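Local coordinates for pirin-like protein (PDB 2P17) that binds one iron ion per subunit as a member of the pirin family of cupin proteins, though its biological function is not established, at residues A[74-79]-A[96-101]. Numbering follows the deposited sequence.
Sequences FDSKAG and GVVHKE. With FE (Fe (III) ion), chain B.
Strands 71-75 and 97-103, antiparallel neighbours in the iron-binding cupin domain of this pirin-like protein, meet just where the chain turns into strand 79-83. Phe74 and Lys100 form a hydrogen-bonded pair: Phe74 N meets Lys100 O (2.9 Å) nearly along the C=O axis, whereas Lys100 N approaches Phe74 O from above the carbonyl plane. Asp75 and His99 follow as a non-hydrogen-bonded pair, both side chains on the same sheet face, CB to CB at 4.2 Å. From there they part. The His99 ring leads away from strand 71-75 and binds iron through NE2 (1.9 Å), alongside His57, while ND1 donates in the ring plane to the anti lone pair of Glu101 OE2 (2.8 Å); this hydrogen bond probably fixes the ring's rotation and may make NE2 a better donor to the iron. With CG between backbone N and carbonyl carbon (chi1 71°), the Asp75 carboxylate turns back over its own loop: OD1 accepts from Lys77 N in an Asx turn and, from above the carboxylate plane, from Ala78 N, while OD2 is hydrogen-bonded to His73 NE2. An alanine in place of Asp75 would probably loosen this turn, since these bonds would go. On the other face, Phe74 and Val98 lie side by side, CG2 of Val98 meeting the ring edge at CE2 (4.2 Å). Ser76 ends the pairing: its N donates a hydrogen bond to Val98 O, and its OG (chi1 60°), touched by Val97 CG2 at 3.3 Å, accepts an almost straight bond from Val98 N (3.0 Å, 172°).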
loop_
_atom_site.group_PDB
_atom_site.type_symbol
_atom_site.label_atom_id
_atom_site.label_comp_id
_atom_site.label_asym_id
_atom_site.label_seq_id
_atom_site.Cartn_x
_atom_site.Cartn_y
_atom_site.Cartn_z
ATOM N N PHE A 74 -16.623 8.831 1.669
ATOM C CA PHE A 74 -17.945 8.340 2.004
ATOM C C PHE A 74 -18.045 6.843 1.757
ATOM O O PHE A 74 -17.555 6.346 0.744
ATOM C CB PHE A 74 -19.027 9.056 1.181
ATOM C CG PHE A 74 -20.363 8.393 1.275
ATOM C CD1 PHE A 74 -21.175 8.612 2.381
ATOM C CD2 PHE A 74 -20.780 7.498 0.292
ATOM C CE1 PHE A 74 -22.410 7.964 2.495
ATOM C CE2 PHE A 74 -22.007 6.847 0.402
ATOM C CZ PHE A 74 -22.819 7.088 1.494
ATOM N N ASP A 75 -18.702 6.133 2.671
ATOM C CA ASP A 75 -19.219 4.809 2.346
ATOM C C ASP A 75 -20.582 4.563 3.007
ATOM O O ASP A 75 -20.948 5.216 3.989
ATOM C CB ASP A 75 -18.198 3.703 2.680
ATOM C CG ASP A 75 -18.025 3.494 4.162
ATOM O OD1 ASP A 75 -18.920 2.879 4.781
ATOM O OD2 ASP A 75 -16.993 3.948 4.705
ATOM N N SER A 76 -21.329 3.617 2.446
ATOM C CA SER A 76 -22.709 3.370 2.857
ATOM C C SER A 76 -22.863 2.540 4.124
ATOM O O SER A 76 -23.987 2.281 4.554
ATOM C CB SER A 76 -23.501 2.742 1.715
ATOM O OG SER A 76 -22.926 1.506 1.307
ATOM N N LYS A 77 -21.739 2.143 4.719
ATOM C CA LYS A 77 -21.761 1.506 6.025
ATOM C C LYS A 77 -21.533 2.530 7.135
ATOM O O LYS A 77 -22.364 2.666 8.041
ATOM C CB LYS A 77 -20.726 0.362 6.109
ATOM C CG LYS A 77 -20.683 -0.379 7.455
ATOM C CD LYS A 77 -21.971 -1.150 7.692
ATOM C CE LYS A 77 -21.852 -2.108 8.874
ATOM N NZ LYS A 77 -21.884 -1.393 10.179
ATOM N N ALA A 78 -20.420 3.258 7.044
ATOM C CA ALA A 78 -19.969 4.142 8.119
ATOM C C ALA A 78 -20.230 5.633 7.880
ATOM O O ALA A 78 -20.132 6.444 8.809
ATOM C CB ALA A 78 -18.490 3.899 8.413
ATOM N N GLY A 79 -20.554 6.003 6.642
ATOM C CA GLY A 79 -20.837 7.405 6.324
ATOM C C GLY A 79 -19.589 8.195 5.972
ATOM O O GLY A 79 -18.739 7.711 5.220
ATOM N N GLY A 96 -20.934 -6.166 0.361
ATOM C CA GLY A 96 -21.156 -5.042 -0.529
ATOM C C GLY A 96 -21.269 -3.711 0.170
ATOM O O GLY A 96 -21.829 -3.613 1.266
ATOM N N VAL A 97 -20.721 -2.679 -0.476
ATOM C CA VAL A 97 -20.799 -1.315 0.032
ATOM C C VAL A 97 -20.653 -0.383 -1.163
ATOM O O VAL A 97 -20.093 -0.785 -2.187
ATOM C CB VAL A 97 -19.669 -1.058 1.085
ATOM C CG1 VAL A 97 -18.283 -0.911 0.427
ATOM C CG2 VAL A 97 -19.984 0.126 1.974
ATOM N N VAL A 98 -21.185 0.837 -1.063
ATOM C CA VAL A 98 -20.812 1.867 -2.036
ATOM C C VAL A 98 -19.895 2.870 -1.374
ATOM O O VAL A 98 -19.946 3.068 -0.158
ATOM C CB VAL A 98 -22.015 2.610 -2.712
ATOM C CG1 VAL A 98 -22.863 1.640 -3.546
ATOM C CG2 VAL A 98 -22.863 3.345 -1.701
ATOM N N HIS A 99 -19.052 3.498 -2.182
ATOM C CA HIS A 99 -18.153 4.515 -1.664
ATOM C C HIS A 99 -17.913 5.623 -2.678
ATOM O O HIS A 99 -18.194 5.468 -3.870
ATOM C CB HIS A 99 -16.818 3.870 -1.258
ATOM C CG HIS A 99 -15.859 3.701 -2.392
ATOM N ND1 HIS A 99 -14.646 4.356 -2.448
ATOM C CD2 HIS A 99 -15.946 2.970 -3.527
ATOM C CE1 HIS A 99 -14.020 4.021 -3.563
ATOM N NE2 HIS A 99 -14.789 3.182 -4.237
ATOM N N LYS A 100 -17.366 6.735 -2.199
ATOM C CA LYS A 100 -16.866 7.797 -3.075
ATOM C C LYS A 100 -15.738 8.514 -2.355
ATOM O O LYS A 100 -15.854 8.824 -1.169
ATOM C CB LYS A 100 -17.968 8.799 -3.425
ATOM C CG LYS A 100 -17.491 9.963 -4.277
ATOM C CD LYS A 100 -18.654 10.835 -4.724
ATOM C CE LYS A 100 -18.148 12.218 -5.117
ATOM N NZ LYS A 100 -18.994 12.869 -6.153
ATOM N N GLU A 101 -14.651 8.763 -3.078
ATOM C CA GLU A 101 -13.516 9.520 -2.551
ATOM C C GLU A 101 -13.499 10.841 -3.296
ATOM O O GLU A 101 -13.402 10.854 -4.527
ATOM C CB GLU A 101 -12.194 8.756 -2.749
ATOM C CG GLU A 101 -12.257 7.272 -2.353
ATOM C CD GLU A 101 -12.657 7.044 -0.901
ATOM O OE1 GLU A 101 -12.377 7.911 -0.052
ATOM O OE2 GLU A 101 -13.231 5.975 -0.613
HETATM FE FE FE B . -13.996 2.474 -5.838
#